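Local atomic coordinates of START domain-containing protein 10 (Homo sapiens, PDB entry 6SER), a protein that transfers phosphatidylcholine and phosphatidylethanolamine between membranes, preferring species with a palmitoyl or stearoyl chain at sn-1 and an unsaturated chain at sn-2. Residues M72-V77 against K214-C219. Numbering follows the deposited sequence.
Sequences MECCDV and KMYKAC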
ATOM      1  N   MET A  72       4.880  12.861   3.396  1.00 39.84           N
ATOM      2  CA  MET A  72       4.571  13.981   2.516  1.00 41.24           C
ATOM      3  C   MET A  72       3.498  14.868   3.128  1.00 41.90           C
ATOM      4  O   MET A  72       2.410  14.397   3.471  1.00 39.01           O
ATOM      5  CB  MET A  72       4.119  13.500   1.140  1.00 37.55           C
ATOM      6  CG  MET A  72       3.496  14.604   0.315  1.00 35.90           C
ATOM      7  SD  MET A  72       3.101  14.029  -1.333  1.00 41.82           S
ATOM      8  CE  MET A  72       1.719  12.938  -0.982  1.00 43.18           C
ATOM      9  N   GLU A  73       3.808  16.153   3.243  1.00 41.54           N
ATOM     10  CA  GLU A  73       2.888  17.139   3.785  1.00 42.36           C
ATOM     11  C   GLU A  73       1.980  17.630   2.666  1.00 50.19           C
ATOM     12  O   GLU A  73       2.462  18.085   1.623  1.00 49.21           O
ATOM     13  CB  GLU A  73       3.664  18.297   4.405  1.00 49.42           C
ATOM     14  CG  GLU A  73       3.377  18.509   5.877  1.00 59.39           C
ATOM     15  CD  GLU A  73       4.362  19.466   6.534  1.00 80.19           C
ATOM     16  OE1 GLU A  73       4.380  20.659   6.151  1.00 79.49           O
ATOM     17  OE2 GLU A  73       5.119  19.017   7.427  1.00 60.40           O
ATOM     18  N   CYS A  74       0.672  17.523   2.873  1.00 44.02           N
ATOM     19  CA  CYS A  74      -0.322  17.947   1.890  1.00 47.55           C
ATOM     20  C   CYS A  74      -1.041  19.161   2.468  1.00 52.04           C
ATOM     21  O   CYS A  74      -1.919  19.025   3.327  1.00 48.36           O
ATOM     22  CB  CYS A  74      -1.291  16.817   1.567  1.00 47.52           C
ATOM     23  SG  CYS A  74      -0.529  15.416   0.743  1.00 48.56           S
ATOM     24  N   CYS A  75      -0.661  20.349   2.003  1.00 47.05           N
ATOM     25  CA  CYS A  75      -1.179  21.560   2.626  1.00 57.16           C
ATOM     26  C   CYS A  75      -2.612  21.863   2.213  1.00 54.27           C
ATOM     27  O   CYS A  75      -3.328  22.519   2.975  1.00 56.82           O
ATOM     28  CB  CYS A  75      -0.276  22.754   2.301  1.00 52.91           C
ATOM     29  SG  CYS A  75      -0.417  23.349   0.608  1.00 83.44           S
ATOM     30  N   ASP A  76      -3.058  21.374   1.046  1.00 49.71           N
ATOM     31  CA  ASP A  76      -4.342  21.781   0.487  1.00 48.88           C
ATOM     32  C   ASP A  76      -5.215  20.602   0.069  1.00 53.94           C
ATOM     33  O   ASP A  76      -6.118  20.779  -0.756  1.00 51.68           O
ATOM     34  CB  ASP A  76      -4.129  22.725  -0.701  1.00 43.88           C
ATOM     35  CG  ASP A  76      -3.238  22.127  -1.766  1.00 50.07           C
ATOM     36  OD1 ASP A  76      -3.253  22.636  -2.904  1.00 55.90           O
ATOM     37  OD2 ASP A  76      -2.530  21.137  -1.470  1.00 58.86           O
ATOM     38  N   VAL A  77      -4.974  19.402   0.598  1.00 42.16           N
ATOM     39  CA  VAL A  77      -5.935  18.315   0.403  1.00 43.29           C
ATOM     40  C   VAL A  77      -6.296  17.736   1.767  1.00 35.61           C
ATOM     41  O   VAL A  77      -5.411  17.496   2.601  1.00 42.61           O
ATOM     42  CB  VAL A  77      -5.414  17.236  -0.568  1.00 40.36           C
ATOM     43  CG1 VAL A  77      -4.737  17.872  -1.778  1.00 48.70           C
ATOM     44  CG2 VAL A  77      -4.491  16.245   0.114  1.00 59.56           C
ATOM     45  N   LYS A 214       3.015  12.227  -7.496  1.00 37.73           N
ATOM     46  CA  LYS A 214       1.986  11.814  -8.443  1.00 42.12           C
ATOM     47  C   LYS A 214       0.673  11.525  -7.722  1.00 37.56           C
ATOM     48  O   LYS A 214      -0.397  11.967  -8.156  1.00 37.08           O
ATOM     49  CB  LYS A 214       2.455  10.596  -9.237  1.00 41.10           C
ATOM     50  CG  LYS A 214       3.025  10.948 -10.599  1.00 57.47           C
ATOM     51  CD  LYS A 214       3.822   9.803 -11.206  1.00 65.52           C
ATOM     52  CE  LYS A 214       4.226  10.124 -12.641  1.00 77.11           C
ATOM     53  NZ  LYS A 214       4.805  11.499 -12.772  1.00 73.67           N
ATOM     54  N   MET A 215       0.744  10.817  -6.595  1.00 31.87           N
ATOM     55  CA  MET A 215      -0.446  10.599  -5.784  1.00 40.27           C
ATOM     56  C   MET A 215      -1.042  11.918  -5.310  1.00 38.82           C
ATOM     57  O   MET A 215      -2.268  12.083  -5.289  1.00 37.76           O
ATOM     58  CB  MET A 215      -0.112   9.713  -4.588  1.00 38.77           C
ATOM     59  CG  MET A 215      -1.312   9.441  -3.698  1.00 46.24           C
ATOM     60  SD  MET A 215      -0.877   8.696  -2.121  1.00 61.03           S
ATOM     61  CE  MET A 215       0.076   7.282  -2.655  1.00 56.19           C
ATOM     62  N   TYR A 216      -0.194  12.869  -4.914  1.00 36.85           N
ATOM     63  CA  TYR A 216      -0.709  14.150  -4.446  1.00 41.14           C
ATOM     64  C   TYR A 216      -1.476  14.870  -5.551  1.00 41.60           C
ATOM     65  O   TYR A 216      -2.569  15.400  -5.319  1.00 35.50           O
ATOM     66  CB  TYR A 216       0.426  15.026  -3.923  1.00 38.21           C
ATOM     67  CG  TYR A 216       0.021  16.474  -3.784  1.00 41.91           C
ATOM     68  CD1 TYR A 216      -0.746  16.902  -2.702  1.00 38.20           C
ATOM     69  CD2 TYR A 216       0.387  17.415  -4.742  1.00 44.36           C
ATOM     70  CE1 TYR A 216      -1.132  18.227  -2.569  1.00 42.32           C
ATOM     71  CE2 TYR A 216       0.004  18.744  -4.617  1.00 49.20           C
ATOM     72  CZ  TYR A 216      -0.753  19.143  -3.528  1.00 51.47           C
ATOM     73  OH  TYR A 216      -1.135  20.461  -3.395  1.00 55.35           O
ATOM     74  N   LYS A 217      -0.919  14.894  -6.766  1.00 35.80           N
ATOM     75  CA  LYS A 217      -1.632  15.514  -7.881  1.00 40.68           C
ATOM     76  C   LYS A 217      -2.949  14.801  -8.149  1.00 45.23           C
ATOM     77  O   LYS A 217      -3.943  15.438  -8.522  1.00 43.29           O
ATOM     78  CB  LYS A 217      -0.763  15.519  -9.142  1.00 39.78           C
ATOM     79  CG  LYS A 217       0.457  16.434  -9.057  1.00 53.93           C
ATOM     80  CD  LYS A 217       1.172  16.552 -10.398  1.00 55.50           C
ATOM     81  CE  LYS A 217       2.349  17.515 -10.301  1.00 63.40           C
ATOM     82  NZ  LYS A 217       2.796  18.016 -11.634  1.00 71.17           N
ATOM     83  N   ALA A 218      -2.979  13.477  -7.960  1.00 38.08           N
ATOM     84  CA  ALA A 218      -4.217  12.735  -8.157  1.00 39.48           C
ATOM     85  C   ALA A 218      -5.297  13.197  -7.187  1.00 39.30           C
ATOM     86  O   ALA A 218      -6.473  13.289  -7.555  1.00 38.13           O
ATOM     87  CB  ALA A 218      -3.961  11.237  -8.007  1.00 38.47           C
ATOM     88  N   CYS A 219      -4.915  13.501  -5.944  1.00 35.27           N
ATOM     89  CA  CYS A 219      -5.886  13.989  -4.969  1.00 34.15           C
ATOM     90  C   CYS A 219      -6.508  15.315  -5.395  1.00 41.13           C
ATOM     91  O   CYS A 219      -7.669  15.584  -5.063  1.00 35.18           O
ATOM     92  CB  CYS A 219      -5.226  14.130  -3.600  1.00 41.22           C
ATOM     93  SG  CYS A 219      -4.611  12.555  -2.914  1.00 37.73           S
TER
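Tyr216 reaches from the long helix 197-227 across to Met72, Cys74, Asp76 and Val77, which lie on the end of strand 68-74 and the loop after it. This is packing of the START domain's helix-grip fold, in which the long C-terminal helix lies against a curved, largely antiparallel sheet. The tyrosine suits this place because its stem and ring are apolar while its tip is polar. CG stands anti to the backbone N (chi1 164°), the position from which the ring extends toward the strand end. At the stem, the side chain of Met72 crosses that of Tyr216 at about a right angle, and its methyl CE lies 3.8 Å from Tyr216 CB. Unbranched and flexible, the thioether chain bends at its last torsion (chi3 71°), which places CE against the base of the tyrosine. Further along the ring, Cys74 SG comes to 3.8 Å from Tyr216 CD1, a sulfur-aromatic contact in which the small, polarisable sulfur approaches obliquely. Val77 approaches the same CD1-CE1 edge obliquely from the other side of the ring plane, with CG1 3.7 Å from Tyr216 CE1. The same methyl, 4.2 Å from Cys219 CB, also meets the next helical turn, and Cys219 in turn packs on Leu82 and Val85 of helix 79-87. Beyond the buried Met72, Cys74, Val77 and Cys219, the exposed Asp76 offers a short acidic side chain to the phenol. Its OD2 lies at the ring edge, in the ring plane, and the carboxylate is turned 29° from it. The phenol donates a hydrogen bond that ties the ring's outer end to the loop and probably limits its swing: Tyr216 OH to Asp76 OD2, very short at 2.5 Å.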